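Local coordinates for protein beta-N-acetylglucosaminidase (Thermotoga maritima, PDB 3WO8) that probably hydrolyses terminal non-reducing N-acetyl-D-hexosamine residues from N-acetyl-beta-D-hexosaminides, as a dimeric glycoside hydrolase of family 3, at residues 343-348 with 456-461; 28-33 with 288-293. All coordinates share one frame; numbering follows the deposited sequence.

Contact 1: residues 343-348 with 456-461; sequences AVEFLG and VTRSTK
R458 and E345, which meet at their charged groups, have the same first torsion: CG anti to the carbonyl carbon, chi1 -82°. The R458 chain runs extended as far as NE, and its guanidinium lies beside the backbone of A343. NH1 of R458 donates to A343 O at 2.8 Å. The carbonyl oxygen lies almost in the guanidinium plane, and the bond is moderately bent, with an N-H...O angle of 153°. E345 is also extended beyond CG, and its OE1 comes to the guanidinium edge. The salt bridge there is long, with OE1 of E345 3.5 Å from NH2 of R458. The carboxylate and guanidinium planes are turned 68° apart, so the two groups do not lie flat against each other. One guanidinium face carries CG1 of V456, offset toward the rim. An alanine in place of R458 would probably leave A343 O without this donor and the E345 carboxylate without its cationic mate.

In the backbone, E345 and V456 form an antiparallel hydrogen-bonded pair. E345 N donates to V456 O at 3.1 Å, and V456 N donates to E345 O at 3.0 Å. This pair joins the edge strand 345-347 to strand 453-456 of the mixed sheet in the C-terminal part of the chain. V344 CA also makes a CA-H...O contact with V456 O, at 3.2 Å. Further along, CD2 of L347 packs on CG2 of V456 at 3.9 Å. Just before the edge strand, A343 packs on A94 of the second subunit, and R458, after strand 453-456, packs on K97 of the same subunit.

Contact 2: residues 28-33 with 288-293; sequences NEEVKE and DYRNLP
Y289 reaches across to V31 and E30 with the hydroxyl end of its ring. Its CB points toward helix 29-37, and chi1 of 79° sets CG between the backbone N and the carbonyl carbon; OH ends beside E30 and V31. V31 and Y289 cross at about a right angle. CG2 of V31 lies 3.7 Å from CZ of Y289 and approaches the ring obliquely. E30 has CG anti to its backbone N, chi1 -178°, and its chain stays extended beyond CG. Its OE2 comes 3.3 Å from OH of Y289. The same oxygen lies 3.4 Å from CD of R290, so it meets the aliphatic part of that arginine. CG of R290 rests over one face of the Y289 ring, toward the rim.

The contact joins the start of helix 29-37 to the loop after strand 283-286, on the TIM-barrel domain. N28 caps that helix: its OD1 accepts from V31 N at 2.9 Å. On the barrel side, the Y289 ring stacks with F24.

The chemistry is mixed. Apolar packing on V31 holds one part of the tyrosine, while the E30 carboxylate lies by its hydroxyl. R290, whose NE is 4.9 Å from OE2 of E30, may modestly favour the ionised carboxylate, though its charge is shared with D288.

The two contacts lie in different parts of the chain. Their centres are about 30 Å apart, and their nearest atoms about 13 Å apart, with no touch. Contact 2 closes first. It brings helix 29-37, near the start of the TIM barrel, to the loop before helix 292-304, near its end, and strands 20-24 and 283-286 are neighbours in the parallel sheet. Contact 1 follows and joins strand 345-347 to strand 453-456 in the mixed sheet. They share no strand or helix. Contact 2 thus lies where the first and last strands of the barrel meet. Contact 1 lies at one edge of the C-terminal sheet, beside the second subunit.

Contact 1: residues 343-348 with 456-461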
loop_
_atom_site.group_PDB
_atom_site.type_symbol
_atom_site.label_atom_id
_atom_site.label_comp_id
_atom_site.label_asym_id
_atom_site.label_seq_id
_atom_site.Cartn_x
_atom_site.Cartn_y
_atom_site.Cartn_z
ATOM N N ALA B 343 13.090 19.357 -5.787
ATOM C CA ALA B 343 14.463 18.945 -5.493
ATOM C C ALA B 343 15.354 18.820 -6.737
ATOM O O ALA B 343 16.569 18.545 -6.620
ATOM C CB ALA B 343 14.454 17.648 -4.695
ATOM N N VAL B 344 14.762 19.033 -7.915
ATOM C CA VAL B 344 15.484 18.932 -9.185
ATOM C C VAL B 344 16.013 20.294 -9.688
ATOM O O VAL B 344 15.340 21.325 -9.618
ATOM C CB VAL B 344 14.603 18.369 -10.328
ATOM C CG1 VAL B 344 15.478 17.888 -11.465
ATOM C CG2 VAL B 344 13.703 17.226 -9.884
ATOM N N GLU B 345 17.223 20.250 -10.216
ATOM C CA GLU B 345 17.888 21.369 -10.868
ATOM C C GLU B 345 18.197 20.938 -12.281
ATOM O O GLU B 345 18.672 19.811 -12.461
ATOM C CB GLU B 345 19.230 21.667 -10.189
ATOM C CG GLU B 345 19.149 22.511 -8.920
ATOM C CD GLU B 345 20.381 22.359 -8.038
ATOM O OE1 GLU B 345 21.092 21.335 -8.166
ATOM O OE2 GLU B 345 20.621 23.256 -7.194
ATOM N N PHE B 346 17.943 21.816 -13.266
ATOM C CA PHE B 346 18.481 21.644 -14.624
ATOM C C PHE B 346 19.732 22.483 -14.789
ATOM O O PHE B 346 19.739 23.612 -14.444
ATOM C CB PHE B 346 17.468 22.043 -15.671
ATOM C CG PHE B 346 16.095 21.470 -15.446
ATOM C CD1 PHE B 346 15.764 20.198 -15.876
ATOM C CD2 PHE B 346 15.124 22.227 -14.811
ATOM C CE1 PHE B 346 14.490 19.702 -15.679
ATOM C CE2 PHE B 346 13.846 21.739 -14.606
ATOM C CZ PHE B 346 13.536 20.470 -15.039
ATOM N N LEU B 347 20.785 21.926 -15.340
ATOM C CA LEU B 347 22.089 22.581 -15.426
ATOM C C LEU B 347 22.653 22.544 -16.861
ATOM O O LEU B 347 23.116 21.492 -17.348
ATOM C CB LEU B 347 23.124 21.854 -14.530
ATOM C CG LEU B 347 23.364 22.249 -13.070
ATOM C CD1 LEU B 347 22.069 22.691 -12.397
ATOM C CD2 LEU B 347 24.067 21.102 -12.335
ATOM N N GLY B 348 22.681 23.704 -17.511
ATOM C CA GLY B 348 23.337 23.838 -18.819
ATOM C C GLY B 348 22.359 23.948 -19.974
ATOM O O GLY B 348 22.775 23.994 -21.115
ATOM N N VAL B 456 19.834 17.000 -12.242
ATOM C CA VAL B 456 20.136 16.600 -10.869
ATOM C C VAL B 456 18.819 16.350 -10.182
ATOM O O VAL B 456 18.143 17.283 -9.780
ATOM C CB VAL B 456 20.937 17.689 -10.104
ATOM C CG1 VAL B 456 21.205 17.229 -8.693
ATOM C CG2 VAL B 456 22.282 17.986 -10.802
ATOM N N THR B 457 18.421 15.088 -10.127
ATOM C CA THR B 457 17.275 14.673 -9.298
ATOM C C THR B 457 17.905 14.430 -7.954
ATOM O O THR B 457 19.163 14.349 -7.828
ATOM C CB THR B 457 16.661 13.349 -9.787
ATOM O OG1 THR B 457 17.690 12.360 -9.920
ATOM C CG2 THR B 457 15.980 13.542 -11.128
ATOM N N ARG B 458 17.130 14.240 -6.923
ATOM C CA ARG B 458 17.873 13.689 -5.758
ATOM C C ARG B 458 17.298 12.360 -5.322
ATOM O O ARG B 458 17.102 12.117 -4.152
ATOM C CB ARG B 458 17.961 14.728 -4.646
ATOM C CG ARG B 458 19.080 15.724 -4.869
ATOM C CD ARG B 458 18.764 17.066 -4.223
ATOM N NE ARG B 458 19.946 17.915 -4.313
ATOM C CZ ARG B 458 20.105 18.952 -5.133
ATOM N NH1 ARG B 458 19.137 19.362 -5.947
ATOM N NH2 ARG B 458 21.262 19.587 -5.125
ATOM N N SER B 459 17.076 11.522 -6.322
ATOM C CA SER B 459 16.209 10.382 -6.252
ATOM C C SER B 459 16.413 9.544 -7.507
ATOM O O SER B 459 16.642 10.069 -8.588
ATOM C CB SER B 459 14.732 10.789 -6.188
ATOM O OG SER B 459 14.057 10.108 -5.167
ATOM N N THR B 460 16.353 8.229 -7.316
ATOM C CA THR B 460 16.161 7.283 -8.378
ATOM C C THR B 460 14.685 7.003 -8.608
ATOM O O THR B 460 14.348 6.315 -9.553
ATOM C CB THR B 460 16.801 5.960 -8.006
ATOM O OG1 THR B 460 16.236 5.503 -6.779
ATOM C CG2 THR B 460 18.331 6.142 -7.847
ATOM N N LYS B 461 13.809 7.568 -7.777
ATOM C CA LYS B 461 12.405 7.258 -7.860
ATOM C C LYS B 461 11.739 7.668 -9.178
ATOM O O LYS B 461 12.064 8.677 -9.791
ATOM C CB LYS B 461 11.595 7.794 -6.650
ATOM C CG LYS B 461 12.089 7.413 -5.242
ATOM C CD LYS B 461 12.433 5.954 -4.993
ATOM C CE LYS B 461 11.331 5.217 -4.257
ATOM N NZ LYS B 461 11.807 3.818 -4.118
#

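Contact 2: residues 28-33 with 288-293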
loop_
_atom_site.group_PDB
_atom_site.type_symbol
_atom_site.label_atom_id
_atom_site.label_comp_id
_atom_site.label_asym_id
_atom_site.label_seq_id
_atom_site.Cartn_x
_atom_site.Cartn_y
_atom_site.Cartn_z
ATOM N N ASN B 28 -2.262 11.855 -19.026
ATOM C CA ASN B 28 -1.493 12.375 -20.128
ATOM C C ASN B 28 -2.120 13.654 -20.631
ATOM O O ASN B 28 -3.119 14.104 -20.085
ATOM C CB ASN B 28 -1.501 11.360 -21.243
ATOM C CG ASN B 28 -2.881 10.871 -21.537
ATOM O OD1 ASN B 28 -3.816 11.646 -21.617
ATOM N ND2 ASN B 28 -3.023 9.573 -21.654
ATOM N N GLU B 29 -1.561 14.212 -21.706
ATOM C CA GLU B 29 -1.983 15.516 -22.181
ATOM C C GLU B 29 -3.460 15.535 -22.601
ATOM O O GLU B 29 -4.138 16.548 -22.455
ATOM C CB GLU B 29 -1.051 15.992 -23.299
ATOM C CG GLU B 29 -1.113 17.495 -23.552
ATOM C CD GLU B 29 -0.727 18.318 -22.337
ATOM O OE1 GLU B 29 0.172 17.872 -21.591
ATOM O OE2 GLU B 29 -1.314 19.406 -22.128
ATOM N N GLU B 30 -3.974 14.416 -23.094
ATOM C CA GLU B 30 -5.381 14.354 -23.496
ATOM C C GLU B 30 -6.272 14.449 -22.250
ATOM O O GLU B 30 -7.220 15.233 -22.213
ATOM C CB GLU B 30 -5.660 13.059 -24.279
ATOM C CG GLU B 30 -7.090 12.892 -24.814
ATOM C CD GLU B 30 -7.300 11.551 -25.513
ATOM O OE1 GLU B 30 -6.323 11.022 -26.049
ATOM O OE2 GLU B 30 -8.416 11.009 -25.537
ATOM N N VAL B 31 -5.922 13.669 -21.224
ATOM C CA VAL B 31 -6.690 13.591 -19.991
ATOM C C VAL B 31 -6.793 14.955 -19.348
ATOM O O VAL B 31 -7.885 15.404 -18.986
ATOM C CB VAL B 31 -6.066 12.592 -19.005
ATOM C CG1 VAL B 31 -6.677 12.743 -17.619
ATOM C CG2 VAL B 31 -6.257 11.162 -19.492
ATOM N N LYS B 32 -5.648 15.606 -19.220
ATOM C CA LYS B 32 -5.575 16.983 -18.726
ATOM C C LYS B 32 -6.441 17.935 -19.545
ATOM O O LYS B 32 -7.065 18.840 -18.984
ATOM C CB LYS B 32 -4.148 17.518 -18.765
ATOM C CG LYS B 32 -3.123 16.781 -17.911
ATOM C CD LYS B 32 -1.886 17.659 -17.690
ATOM C CE LYS B 32 -0.563 16.904 -17.745
ATOM N NZ LYS B 32 0.552 17.810 -17.362
ATOM N N GLU B 33 -6.475 17.740 -20.863
ATOM C CA GLU B 33 -7.216 18.656 -21.740
ATOM C C GLU B 33 -8.727 18.527 -21.574
ATOM O O GLU B 33 -9.394 19.521 -21.413
ATOM C CB GLU B 33 -6.767 18.514 -23.194
ATOM C CG GLU B 33 -5.397 19.158 -23.438
ATOM C CD GLU B 33 -4.748 18.814 -24.796
ATOM O OE1 GLU B 33 -3.807 19.523 -25.205
ATOM O OE2 GLU B 33 -5.145 17.836 -25.470
ATOM N N ASP B 288 -15.567 5.656 -19.371
ATOM C CA ASP B 288 -14.494 6.063 -20.285
ATOM C C ASP B 288 -14.574 7.543 -20.556
ATOM O O ASP B 288 -15.327 7.985 -21.409
ATOM C CB ASP B 288 -14.653 5.306 -21.602
ATOM C CG ASP B 288 -13.491 5.531 -22.594
ATOM O OD1 ASP B 288 -12.649 6.462 -22.406
ATOM O OD2 ASP B 288 -13.443 4.734 -23.575
ATOM N N TYR B 289 -13.752 8.308 -19.870
ATOM C CA TYR B 289 -13.752 9.748 -20.000
ATOM C C TYR B 289 -13.771 10.269 -21.405
ATOM O O TYR B 289 -14.049 11.451 -21.615
ATOM C CB TYR B 289 -12.507 10.319 -19.349
ATOM C CG TYR B 289 -11.259 10.200 -20.199
ATOM C CD1 TYR B 289 -10.598 8.969 -20.350
ATOM C CD2 TYR B 289 -10.719 11.325 -20.843
ATOM C CE1 TYR B 289 -9.437 8.866 -21.100
ATOM C CE2 TYR B 289 -9.561 11.229 -21.603
ATOM C CZ TYR B 289 -8.921 10.000 -21.732
ATOM O OH TYR B 289 -7.773 9.902 -22.492
ATOM N N ARG B 290 -13.396 9.428 -22.366
ATOM C CA ARG B 290 -13.364 9.834 -23.789
ATOM C C ARG B 290 -14.751 10.096 -24.378
ATOM O O ARG B 290 -14.894 10.968 -25.239
ATOM C CB ARG B 290 -12.574 8.825 -24.623
ATOM C CG ARG B 290 -11.082 8.898 -24.333
ATOM C CD ARG B 290 -10.259 8.107 -25.320
ATOM N NE ARG B 290 -10.824 6.774 -25.511
ATOM C CZ ARG B 290 -10.306 5.633 -25.058
ATOM N NH1 ARG B 290 -10.939 4.491 -25.314
ATOM N NH2 ARG B 290 -9.166 5.614 -24.371
ATOM N N ASN B 291 -15.765 9.393 -23.865
ATOM C CA ASN B 291 -17.156 9.666 -24.227
ATOM C C ASN B 291 -17.710 11.003 -23.687
ATOM O O ASN B 291 -18.916 11.267 -23.757
ATOM C CB ASN B 291 -18.043 8.517 -23.747
ATOM C CG ASN B 291 -17.748 7.209 -24.474
ATOM O OD1 ASN B 291 -17.662 7.169 -25.696
ATOM N ND2 ASN B 291 -17.607 6.137 -23.731
ATOM N N LEU B 292 -16.851 11.851 -23.136
ATOM C CA LEU B 292 -17.360 13.029 -22.451
ATOM C C LEU B 292 -17.821 14.041 -23.443
ATOM O O LEU B 292 -18.969 14.465 -23.370
ATOM C CB LEU B 292 -16.342 13.656 -21.491
ATOM C CG LEU B 292 -16.906 14.770 -20.595
ATOM C CD1 LEU B 292 -18.036 14.276 -19.698
ATOM C CD2 LEU B 292 -15.816 15.393 -19.743
ATOM N N PRO B 293 -16.940 14.420 -24.388
ATOM C CA PRO B 293 -17.347 15.425 -25.359
ATOM C C PRO B 293 -18.734 15.112 -25.915
ATOM O O PRO B 293 -19.616 15.956 -25.808
ATOM C CB PRO B 293 -16.263 15.332 -26.441
ATOM C CG PRO B 293 -15.062 14.831 -25.725
ATOM C CD PRO B 293 -15.638 13.825 -24.762
#